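Local coordinates for capsid fiber protein (Bacillus phage phi29, PDB 6QYY) that builds the head fibers of the phage capsid, its N-terminal base associating as three chains that probably seat the fiber on the phage head, at residues Asp40-Lys45 with Trp63-Gly68; Ala15-Ala20 with Ile30-Glu35; Gly74-Thr79 with Ser92-Tyr97; Val3-Arg8 with Val55-Leu60. All blocks are in the same frame, centred on the assembly; numbering follows the deposited sequence.

Contact 1. Residues Asp40-Lys45 with Trp63-Gly68; sequences DYVAVK and WQVIAG. With SO4 (sulfate ion), chain G.
At the meeting of two beta-sheets, V42 of strand 41-42, an outermost strand of the mixed sheet, packs on W63 of strand 62-66, an outermost strand of the antiparallel sheet. V42 CG1 stands over the five-membered ring of W63, 3.5 Å from its centroid and only 1° off the ring normal, a CH-pi contact. The first torsion of V42 (chi1 61°) explains it, setting CG1 between the backbone N and the carbonyl carbon. The other branch, CG2, meets Q64 O and V65 CG2, the latter at 4.1 Å. Y41 completes the aromatic side: its ring and the W63 indole form an offset edge-to-face pair with planes at 83°, W63 presenting its edge, and Y41 CD1 lies 3.6 Å from W63 CZ2. D40 and Y41 together face the single residue L19 of strand 18-23, a classic beta bulge in the 40-41 chain, and although the CB of Y41 points away from W63, its ring comes back to meet it. One water spans the polar ends, 2.9 Å from Y41 OH and accepting from W63 NE1 at 3.0 Å in the indole plane; Y41 OH is also bonded to Y58 N. A second water donates to both A43 O and Q64 O (2.8 Å to the latter), linking the two backbones without a direct bond. Beyond A43 a sulfate, probably from the crystallisation liquor, receives a bond from K45 N to its O4 at 2.8 Å. L117 of the second subunit packs against W63.

Contact 2. Residues Ala15-Ala20 with Ile30-Glu35; sequences AYRLLA and ISHAAE
R17 CB and CG, the start of its aliphatic stem, rest against the CD2-NE2 side of the H32 imidazole. R17 CB is 3.6 Å from H32 CD2 and equally close to NE2; R17 CG meets NE2 at 3.7 Å. A bend at chi2 (-69°) then turns CD out of line with the start of the chain, and the guanidinium settles with its plane 34° from that of the imidazole. At the tip NH1 is bonded to D82 O, and it stays 4.7 Å from H32 NE2. That ring nitrogen accepts from the M14 N-H, which, with the arginine nearby, would probably favour the neutral histidine. The two residues flank the open end of the beta-hairpin of strands 18-23 and 28-32, in which A20 and S31 form an antiparallel hydrogen-bonded pair and L19 and H32 a non-hydrogen-bonded one. A20 N donates to S31 O at 2.9 Å, whereas the return bond from S31 N to A20 O is weak. The ladder runs one step past the strand, A33 N reaching L18 O with an angle of 168° at the hydrogen although the donor sits above the carbonyl plane. A33 CB packs on L18 CB at 4.0 Å. On the face carrying A20 and S31, a water bridges the weak rung: it donates to A20 O at 2.8 Å and is 2.7 Å from S31 OG. L19 CD2 rests 3.7 Å from S31 O.

Contact 3. Residues Gly74-Thr79 with Ser92-Tyr97; sequences GDNLTT and STVFGY
L77 O is approached by two groups of the facing segment: F95 N donates to it at 3.0 Å, nearly in line with the carbonyl bond, and V94 CA adds a CH...O contact at 3.3 Å. The ring of F95 lies close as well, its CD2 3.5 Å from the same oxygen. Chi1 of 75° sets CG of F95 between the backbone N and the carbonyl carbon, and the end of the ring comes nearer to T78, meeting it edge-on: F95 CE2 lies 3.6 Å from T78 C, which is almost in the ring plane. A short polar bond comes next along the chain: T78 OG1 donates to T93 O at 2.7 Å, from a position 40° above the carbonyl plane, while the hydroxyl of T93 is itself bonded to D90 O. Strands 76-79 and 96-98 are antiparallel neighbours inside the five-stranded antiparallel sheet, and nearer the start of strand 76-79, L77 N donates to G96 O at 2.9 Å. There N76 and Y97 form a non-hydrogen-bonded pair with their CB atoms on one face of the sheet. N76 CB touches V94 CG2 at 3.8 Å, and the N76 amide stands at 88° to the Y97 ring. N76 OD1 is taken up by L117 N, so the amide oxygen has a polar partner in this buried place. D75 OD2 is bonded to K72 N of the same chain. The third subunit closes on the same end, its Y21 packing on Y97 and NE2 of its Q23 bonding to D75 OD1.

Contact 4. Residues Val3-Arg8 with Val55-Leu60; sequences VSFTAR and VNMYPL
F5 and V55 lie side by side and point the same way from a hydrogen-bonded antiparallel pair, with the ring turned so that one face receives V55 CB. That CB is 4.0 Å from the ring centroid and 19° off its normal, displaced toward the rim, and CG1 extends the contact to F5 CE2 at 3.8 Å. M57 comes to the ring from another direction: its SD lies in the ring plane, 3.7 Å from F5 CE2, a Met-aromatic contact at the edge. A7 CB touches the second branch of V55, CG2, at 3.8 Å. F5, V55 and M57 share the face of V3, and there the second subunit adds V99 against F5, A61 against M57 and T109 against V3. Strand 52-57, outermost in the mixed sheet within this chain, pairs with strand 3-9 through four backbone bonds between V3 and M57 and between F5 and V55. On the other face S4 OG donates to N56 OD1 at 2.7 Å, 25° out of the amide plane; OG of S4 (chi1 -44°) and CG of N56 are both anti to the carbonyl carbon. N56 OD1 also receives a weak bond from Q54 NE2. The chemistry therefore divides by face: an apolar, aromatic and sulfur-bearing side meets a neighbouring subunit, while the partly exposed side is held by an amide-hydroxyl bond.

Overall arrangement
Contact 1 sits near the chain centre and ties the two sheets together. Its centre is about 7 Å from that of contact 2, to which D40 N is joined by a probable hydrogen bond to L19 O at 2.8 Å. F95 of contact 3 is the shared apolar neighbour, its CE1 lying 3.9 Å from W63 CE3 and its CZ 3.6 Å from L18 CD1. Contact 4 meets contact 1 through Y41 and contact 2 through R8 O, which probably accepts from I30 N. Contacts 3 and 4 lie on opposite sides of the chain's centre, centres about 22 Å apart, and both touch the third subunit. The sulfate beside contact 1 also neighbours L19 and V55.

Contact 1. Residues Asp40-Lys45 with Trp63-Gly68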
# COMPACT_ATOMS: atom_id res chain seq x y z
N ASP A 40 2.68 -11.82 -5.13
CA ASP A 40 3.68 -10.96 -4.49
C ASP A 40 3.94 -9.70 -5.30
O ASP A 40 4.12 -8.62 -4.73
CB ASP A 40 4.98 -11.74 -4.28
CG ASP A 40 4.81 -12.90 -3.32
OD1 ASP A 40 4.11 -12.74 -2.29
OD2 ASP A 40 5.38 -13.99 -3.59
N TYR A 41 3.98 -9.81 -6.63
CA TYR A 41 4.17 -8.65 -7.48
C TYR A 41 3.67 -9.01 -8.88
O TYR A 41 2.88 -9.95 -9.03
CB TYR A 41 5.64 -8.18 -7.45
CG TYR A 41 5.76 -6.70 -7.85
CD1 TYR A 41 5.08 -5.72 -7.12
CD2 TYR A 41 6.49 -6.30 -8.96
CE1 TYR A 41 5.14 -4.37 -7.49
CE2 TYR A 41 6.56 -4.95 -9.34
CZ TYR A 41 5.88 -3.99 -8.60
OH TYR A 41 5.94 -2.66 -8.97
N VAL A 42 4.10 -8.26 -9.89
CA VAL A 42 3.65 -8.41 -11.27
C VAL A 42 4.84 -8.20 -12.20
O VAL A 42 5.74 -7.40 -11.93
CB VAL A 42 2.49 -7.43 -11.60
CG1 VAL A 42 2.96 -5.97 -11.43
CG2 VAL A 42 1.94 -7.68 -13.00
N ALA A 43 4.86 -8.95 -13.30
CA ALA A 43 5.96 -8.85 -14.25
C ALA A 43 5.64 -7.78 -15.28
O ALA A 43 4.49 -7.60 -15.68
CB ALA A 43 6.24 -10.19 -14.96
N VAL A 44 6.66 -7.05 -15.70
CA VAL A 44 6.49 -6.16 -16.84
C VAL A 44 7.37 -6.56 -18.01
O VAL A 44 7.42 -5.84 -19.01
CB VAL A 44 6.73 -4.68 -16.48
CG1 VAL A 44 5.75 -4.27 -15.39
CG2 VAL A 44 8.18 -4.49 -16.04
N LYS A 45 8.09 -7.67 -17.89
CA LYS A 45 8.85 -8.20 -19.01
C LYS A 45 8.79 -9.72 -18.97
O LYS A 45 8.38 -10.33 -17.99
CB LYS A 45 10.30 -7.71 -19.02
CG LYS A 45 11.09 -7.93 -17.76
CD LYS A 45 12.36 -7.06 -17.79
CE LYS A 45 13.10 -7.05 -16.46
NZ LYS A 45 13.96 -5.84 -16.27
N TRP A 63 -2.25 -2.04 -11.17
CA TRP A 63 -1.41 -2.95 -11.97
C TRP A 63 -2.08 -3.23 -13.31
O TRP A 63 -3.31 -3.22 -13.41
CB TRP A 63 -1.19 -4.29 -11.28
CG TRP A 63 -0.18 -4.30 -10.20
CD1 TRP A 63 0.76 -3.34 -9.92
CD2 TRP A 63 -0.01 -5.33 -9.24
NE1 TRP A 63 1.51 -3.73 -8.83
CE2 TRP A 63 1.05 -4.94 -8.39
CE3 TRP A 63 -0.65 -6.55 -8.99
CZ2 TRP A 63 1.49 -5.73 -7.32
CZ3 TRP A 63 -0.22 -7.34 -7.93
CH2 TRP A 63 0.83 -6.93 -7.10
N GLN A 64 -1.26 -3.50 -14.32
CA GLN A 64 -1.74 -4.01 -15.60
C GLN A 64 -1.45 -5.50 -15.67
O GLN A 64 -0.29 -5.91 -15.55
CB GLN A 64 -1.06 -3.28 -16.77
CG GLN A 64 -1.53 -1.89 -16.93
CD GLN A 64 -0.63 -1.07 -17.83
OE1 GLN A 64 0.58 -1.30 -17.96
NE2 GLN A 64 -1.22 -0.09 -18.44
N VAL A 65 -2.51 -6.31 -15.86
CA VAL A 65 -2.40 -7.77 -15.85
C VAL A 65 -3.22 -8.36 -16.99
O VAL A 65 -4.32 -7.89 -17.30
CB VAL A 65 -2.86 -8.38 -14.51
CG1 VAL A 65 -2.57 -9.88 -14.51
CG2 VAL A 65 -2.16 -7.70 -13.33
N ILE A 66 -2.70 -9.42 -17.61
CA ILE A 66 -3.48 -10.14 -18.62
C ILE A 66 -4.68 -10.82 -17.98
O ILE A 66 -4.56 -11.50 -16.95
CB ILE A 66 -2.59 -11.17 -19.34
CG1 ILE A 66 -1.43 -10.47 -20.08
CG2 ILE A 66 -3.42 -11.97 -20.32
CD1 ILE A 66 -1.89 -9.59 -21.17
N ALA A 67 -5.86 -10.64 -18.59
CA ALA A 67 -7.07 -11.31 -18.12
C ALA A 67 -7.06 -12.79 -18.50
O ALA A 67 -6.87 -13.15 -19.66
CB ALA A 67 -8.31 -10.64 -18.71
N GLY A 68 -7.31 -13.65 -17.51
CA GLY A 68 -7.47 -15.07 -17.80
C GLY A 68 -8.85 -15.48 -18.27
O GLY A 68 -9.01 -16.61 -18.75
S SO4 G . 9.90 -8.35 -14.18
O1 SO4 G . 9.21 -8.25 -12.87
O2 SO4 G . 11.11 -7.50 -14.14
O3 SO4 G . 10.30 -9.76 -14.43
O4 SO4 G . 8.98 -7.89 -15.25
O HOH W 1 3.39 -1.40 -8.38
O HOH W 2 2.40 -5.30 -15.35

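Contact 2. Residues Ala15-Ala20 with Ile30-Glu35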
# COMPACT_ATOMS: atom_id res chain seq x y z
N ALA A 15 5.27 -11.38 -19.71
CA ALA A 15 5.01 -10.01 -19.29
C ALA A 15 3.55 -9.86 -18.88
O ALA A 15 2.65 -10.52 -19.42
CB ALA A 15 5.37 -9.04 -20.41
N TYR A 16 3.31 -8.98 -17.91
CA TYR A 16 1.97 -8.65 -17.43
C TYR A 16 1.29 -9.84 -16.76
O TYR A 16 0.07 -9.95 -16.79
CB TYR A 16 1.08 -8.09 -18.56
CG TYR A 16 1.85 -7.06 -19.33
CD1 TYR A 16 2.37 -5.95 -18.67
CD2 TYR A 16 2.16 -7.23 -20.68
CE1 TYR A 16 3.13 -5.00 -19.33
CE2 TYR A 16 2.93 -6.26 -21.37
CZ TYR A 16 3.40 -5.16 -20.67
OH TYR A 16 4.16 -4.19 -21.30
N ARG A 17 2.08 -10.71 -16.14
CA ARG A 17 1.54 -11.81 -15.36
C ARG A 17 1.92 -11.63 -13.89
O ARG A 17 2.96 -11.06 -13.56
CB ARG A 17 2.05 -13.15 -15.87
CG ARG A 17 1.76 -13.38 -17.35
CD ARG A 17 0.28 -13.56 -17.60
NE ARG A 17 0.00 -13.78 -19.02
CZ ARG A 17 -0.01 -14.97 -19.61
NH1 ARG A 17 0.25 -16.06 -18.90
NH2 ARG A 17 -0.28 -15.08 -20.90
N LEU A 18 1.03 -12.10 -13.03
CA LEU A 18 1.25 -11.99 -11.59
C LEU A 18 2.38 -12.92 -11.17
O LEU A 18 2.52 -14.02 -11.70
CB LEU A 18 -0.03 -12.34 -10.83
CG LEU A 18 -1.22 -11.46 -11.22
CD1 LEU A 18 -2.53 -12.14 -10.80
CD2 LEU A 18 -1.09 -10.06 -10.61
N LEU A 19 3.17 -12.47 -10.19
CA LEU A 19 4.38 -13.18 -9.78
C LEU A 19 4.33 -13.59 -8.31
O LEU A 19 3.75 -12.90 -7.46
CB LEU A 19 5.63 -12.32 -9.97
CG LEU A 19 6.00 -11.86 -11.38
CD1 LEU A 19 7.20 -10.90 -11.29
CD2 LEU A 19 6.29 -13.07 -12.27
N ALA A 20 4.96 -14.73 -8.04
CA ALA A 20 5.26 -15.21 -6.70
C ALA A 20 6.78 -15.20 -6.50
O ALA A 20 7.53 -15.65 -7.36
CB ALA A 20 4.73 -16.64 -6.50
N ILE A 30 11.55 -16.14 -9.16
CA ILE A 30 10.22 -15.68 -9.52
C ILE A 30 9.58 -16.72 -10.43
O ILE A 30 10.25 -17.48 -11.14
CB ILE A 30 10.24 -14.30 -10.22
CG1 ILE A 30 11.09 -14.35 -11.48
CG2 ILE A 30 10.72 -13.19 -9.26
CD1 ILE A 30 10.94 -13.10 -12.36
N SER A 31 8.26 -16.74 -10.40
CA SER A 31 7.46 -17.59 -11.27
C SER A 31 6.05 -17.01 -11.23
O SER A 31 5.74 -16.16 -10.40
CB SER A 31 7.48 -19.06 -10.84
OG SER A 31 7.10 -19.20 -9.48
N HIS A 32 5.21 -17.48 -12.16
CA HIS A 32 3.81 -17.08 -12.14
C HIS A 32 3.18 -17.45 -10.81
O HIS A 32 3.33 -18.58 -10.32
CB HIS A 32 3.06 -17.76 -13.28
CG HIS A 32 3.44 -17.23 -14.62
ND1 HIS A 32 3.29 -17.95 -15.79
CD2 HIS A 32 3.99 -16.05 -14.98
CE1 HIS A 32 3.72 -17.24 -16.81
NE2 HIS A 32 4.15 -16.07 -16.35
N ALA A 33 2.46 -16.49 -10.22
CA ALA A 33 1.70 -16.76 -9.01
C ALA A 33 0.72 -17.90 -9.25
O ALA A 33 0.15 -18.03 -10.34
CB ALA A 33 0.96 -15.50 -8.56
N ALA A 34 0.55 -18.74 -8.24
CA ALA A 34 -0.34 -19.89 -8.36
C ALA A 34 -1.80 -19.44 -8.36
O ALA A 34 -2.17 -18.43 -7.76
CB ALA A 34 -0.09 -20.89 -7.22
N GLU A 35 -2.63 -20.22 -9.04
CA GLU A 35 -4.06 -19.93 -9.13
C GLU A 35 -4.69 -19.83 -7.74
O GLU A 35 -4.37 -20.60 -6.83
CB GLU A 35 -4.74 -21.03 -9.95
CG GLU A 35 -6.19 -20.77 -10.25
CD GLU A 35 -6.82 -21.90 -11.03
OE1 GLU A 35 -6.17 -22.96 -11.16
OE2 GLU A 35 -7.95 -21.72 -11.52
O HOH W 3 8.53 -18.22 -7.35

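Contact 3. Residues Gly74-Thr79 with Ser92-Tyr97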
# COMPACT_ATOMS: atom_id res chain seq x y z
N GLY A 74 -15.40 -3.41 -12.26
CA GLY A 74 -15.88 -3.62 -10.91
C GLY A 74 -15.74 -5.04 -10.38
O GLY A 74 -15.99 -5.25 -9.19
N ASP A 75 -15.35 -6.00 -11.23
CA ASP A 75 -15.12 -7.36 -10.75
C ASP A 75 -14.00 -7.39 -9.73
O ASP A 75 -12.97 -6.74 -9.90
CB ASP A 75 -14.74 -8.28 -11.92
CG ASP A 75 -15.95 -8.76 -12.72
OD1 ASP A 75 -17.09 -8.51 -12.28
OD2 ASP A 75 -15.74 -9.38 -13.79
N ASN A 76 -14.19 -8.16 -8.66
CA ASN A 76 -13.08 -8.51 -7.79
C ASN A 76 -12.25 -9.62 -8.43
O ASN A 76 -12.79 -10.53 -9.06
CB ASN A 76 -13.59 -8.95 -6.43
CG ASN A 76 -14.45 -7.90 -5.79
OD1 ASN A 76 -13.97 -6.80 -5.51
ND2 ASN A 76 -15.72 -8.22 -5.54
N LEU A 77 -10.94 -9.53 -8.24
CA LEU A 77 -9.98 -10.32 -9.00
C LEU A 77 -9.07 -11.13 -8.09
O LEU A 77 -8.67 -10.66 -7.01
CB LEU A 77 -9.11 -9.41 -9.88
CG LEU A 77 -9.87 -8.59 -10.91
CD1 LEU A 77 -8.91 -7.73 -11.72
CD2 LEU A 77 -10.68 -9.49 -11.85
N THR A 78 -8.70 -12.33 -8.56
CA THR A 78 -7.68 -13.19 -7.98
C THR A 78 -6.81 -13.74 -9.11
O THR A 78 -7.04 -13.47 -10.29
CB THR A 78 -8.30 -14.35 -7.19
OG1 THR A 78 -7.28 -15.01 -6.42
CG2 THR A 78 -8.93 -15.35 -8.15
N THR A 79 -5.80 -14.52 -8.73
CA THR A 79 -4.92 -15.14 -9.72
C THR A 79 -5.63 -16.30 -10.41
O THR A 79 -6.20 -17.17 -9.74
CB THR A 79 -3.65 -15.63 -9.03
OG1 THR A 79 -3.06 -14.55 -8.31
CG2 THR A 79 -2.65 -16.15 -10.06
N SER A 92 -11.18 -14.21 0.58
CA SER A 92 -9.83 -14.51 1.04
C SER A 92 -8.80 -14.58 -0.08
O SER A 92 -7.60 -14.69 0.22
CB SER A 92 -9.82 -15.82 1.82
OG SER A 92 -10.28 -16.88 1.01
N THR A 93 -9.21 -14.55 -1.35
CA THR A 93 -8.26 -14.61 -2.46
C THR A 93 -8.26 -13.35 -3.31
O THR A 93 -7.50 -13.29 -4.29
CB THR A 93 -8.55 -15.81 -3.37
OG1 THR A 93 -9.80 -15.59 -4.04
CG2 THR A 93 -8.59 -17.12 -2.56
N VAL A 94 -9.09 -12.37 -2.98
CA VAL A 94 -9.13 -11.13 -3.75
C VAL A 94 -7.88 -10.31 -3.47
O VAL A 94 -7.48 -10.14 -2.31
CB VAL A 94 -10.40 -10.33 -3.43
CG1 VAL A 94 -10.33 -8.96 -4.07
CG2 VAL A 94 -11.62 -11.08 -3.92
N PHE A 95 -7.26 -9.78 -4.52
CA PHE A 95 -6.16 -8.85 -4.36
C PHE A 95 -6.42 -7.53 -5.05
O PHE A 95 -5.58 -6.62 -4.94
CB PHE A 95 -4.83 -9.46 -4.87
CG PHE A 95 -4.70 -9.51 -6.38
CD1 PHE A 95 -4.11 -8.46 -7.09
CD2 PHE A 95 -5.13 -10.62 -7.09
CE1 PHE A 95 -3.99 -8.51 -8.49
CE2 PHE A 95 -5.02 -10.68 -8.48
CZ PHE A 95 -4.45 -9.62 -9.18
N GLY A 96 -7.54 -7.36 -5.73
CA GLY A 96 -7.80 -6.11 -6.40
C GLY A 96 -9.14 -6.15 -7.09
O GLY A 96 -9.86 -7.15 -7.03
N TYR A 97 -9.48 -5.03 -7.73
CA TYR A 97 -10.73 -4.94 -8.47
C TYR A 97 -10.48 -4.24 -9.79
O TYR A 97 -9.61 -3.37 -9.91
CB TYR A 97 -11.83 -4.21 -7.66
CG TYR A 97 -11.48 -2.82 -7.17
CD1 TYR A 97 -11.66 -1.71 -7.98
CD2 TYR A 97 -10.98 -2.63 -5.88
CE1 TYR A 97 -11.35 -0.43 -7.53
CE2 TYR A 97 -10.68 -1.35 -5.42
CZ TYR A 97 -10.86 -0.26 -6.25
OH TYR A 97 -10.54 0.99 -5.81

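Contact 4. Residues Val3-Arg8 with Val55-Leu60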
# COMPACT_ATOMS: atom_id res chain seq x y z
N VAL A 3 12.53 0.56 -6.60
CA VAL A 3 13.41 -0.31 -5.82
C VAL A 3 13.64 -1.56 -6.66
O VAL A 3 12.69 -2.15 -7.18
CB VAL A 3 12.78 -0.65 -4.46
CG1 VAL A 3 13.47 -1.83 -3.82
CG2 VAL A 3 12.80 0.56 -3.52
N SER A 4 14.91 -1.95 -6.82
CA SER A 4 15.25 -3.06 -7.72
C SER A 4 16.06 -4.12 -6.99
O SER A 4 16.80 -3.83 -6.04
CB SER A 4 16.05 -2.59 -8.93
OG SER A 4 15.50 -1.41 -9.47
N PHE A 5 15.92 -5.36 -7.47
CA PHE A 5 16.72 -6.49 -7.01
C PHE A 5 16.81 -7.52 -8.13
O PHE A 5 16.01 -7.53 -9.07
CB PHE A 5 16.15 -7.11 -5.72
CG PHE A 5 14.84 -7.85 -5.88
CD1 PHE A 5 14.82 -9.23 -6.06
CD2 PHE A 5 13.62 -7.18 -5.77
CE1 PHE A 5 13.62 -9.92 -6.18
CE2 PHE A 5 12.41 -7.87 -5.89
CZ PHE A 5 12.41 -9.24 -6.10
N THR A 6 17.80 -8.39 -8.03
CA THR A 6 18.00 -9.41 -9.04
C THR A 6 17.34 -10.71 -8.60
O THR A 6 17.39 -11.08 -7.42
CB THR A 6 19.50 -9.60 -9.31
OG1 THR A 6 19.99 -8.41 -9.93
CG2 THR A 6 19.75 -10.79 -10.27
N ALA A 7 16.69 -11.37 -9.54
CA ALA A 7 16.01 -12.63 -9.29
C ALA A 7 16.35 -13.57 -10.43
O ALA A 7 16.84 -13.16 -11.48
CB ALA A 7 14.50 -12.42 -9.18
N ARG A 8 16.07 -14.85 -10.22
CA ARG A 8 16.20 -15.86 -11.26
C ARG A 8 14.81 -16.42 -11.53
O ARG A 8 14.06 -16.70 -10.60
CB ARG A 8 17.17 -16.98 -10.85
CG ARG A 8 17.43 -17.99 -11.95
CD ARG A 8 18.53 -18.99 -11.57
NE ARG A 8 19.77 -18.37 -11.09
CZ ARG A 8 20.77 -17.97 -11.87
NH1 ARG A 8 20.69 -18.09 -13.19
NH2 ARG A 8 21.86 -17.43 -11.33
N VAL A 55 14.23 -7.14 -11.20
CA VAL A 55 12.84 -6.89 -10.83
C VAL A 55 12.74 -5.47 -10.29
O VAL A 55 13.34 -5.16 -9.25
CB VAL A 55 12.36 -7.90 -9.77
CG1 VAL A 55 10.89 -7.61 -9.41
CG2 VAL A 55 12.55 -9.34 -10.24
N ASN A 56 11.98 -4.61 -10.96
CA ASN A 56 11.84 -3.23 -10.54
C ASN A 56 10.47 -3.05 -9.90
O ASN A 56 9.44 -3.21 -10.56
CB ASN A 56 12.02 -2.27 -11.72
CG ASN A 56 13.39 -2.41 -12.37
OD1 ASN A 56 14.41 -2.49 -11.69
ND2 ASN A 56 13.40 -2.46 -13.70
N MET A 57 10.45 -2.71 -8.61
CA MET A 57 9.19 -2.55 -7.92
C MET A 57 8.91 -1.07 -7.67
O MET A 57 9.80 -0.30 -7.31
CB MET A 57 9.14 -3.36 -6.62
CG MET A 57 9.19 -4.87 -6.83
SD MET A 57 9.41 -5.78 -5.33
CE MET A 57 7.77 -5.49 -4.68
N TYR A 58 7.65 -0.70 -7.90
CA TYR A 58 7.13 0.66 -7.90
C TYR A 58 6.04 0.82 -6.85
O TYR A 58 5.47 -0.18 -6.38
CB TYR A 58 6.55 1.00 -9.28
CG TYR A 58 7.65 1.22 -10.30
CD1 TYR A 58 8.28 2.45 -10.41
CD2 TYR A 58 8.08 0.18 -11.13
CE1 TYR A 58 9.30 2.67 -11.32
CE2 TYR A 58 9.11 0.39 -12.06
CZ TYR A 58 9.71 1.64 -12.15
OH TYR A 58 10.73 1.89 -13.05
N PRO A 59 5.73 2.05 -6.44
CA PRO A 59 4.63 2.27 -5.48
C PRO A 59 3.33 1.64 -5.96
O PRO A 59 3.04 1.59 -7.15
CB PRO A 59 4.53 3.80 -5.40
CG PRO A 59 5.94 4.27 -5.68
CD PRO A 59 6.46 3.30 -6.74
N LEU A 60 2.56 1.15 -5.00
CA LEU A 60 1.36 0.35 -5.28
C LEU A 60 0.14 1.25 -5.44
O LEU A 60 -0.23 1.99 -4.52
CB LEU A 60 1.12 -0.66 -4.17
CG LEU A 60 2.30 -1.58 -3.83
CD1 LEU A 60 2.03 -2.30 -2.51
CD2 LEU A 60 2.52 -2.57 -4.97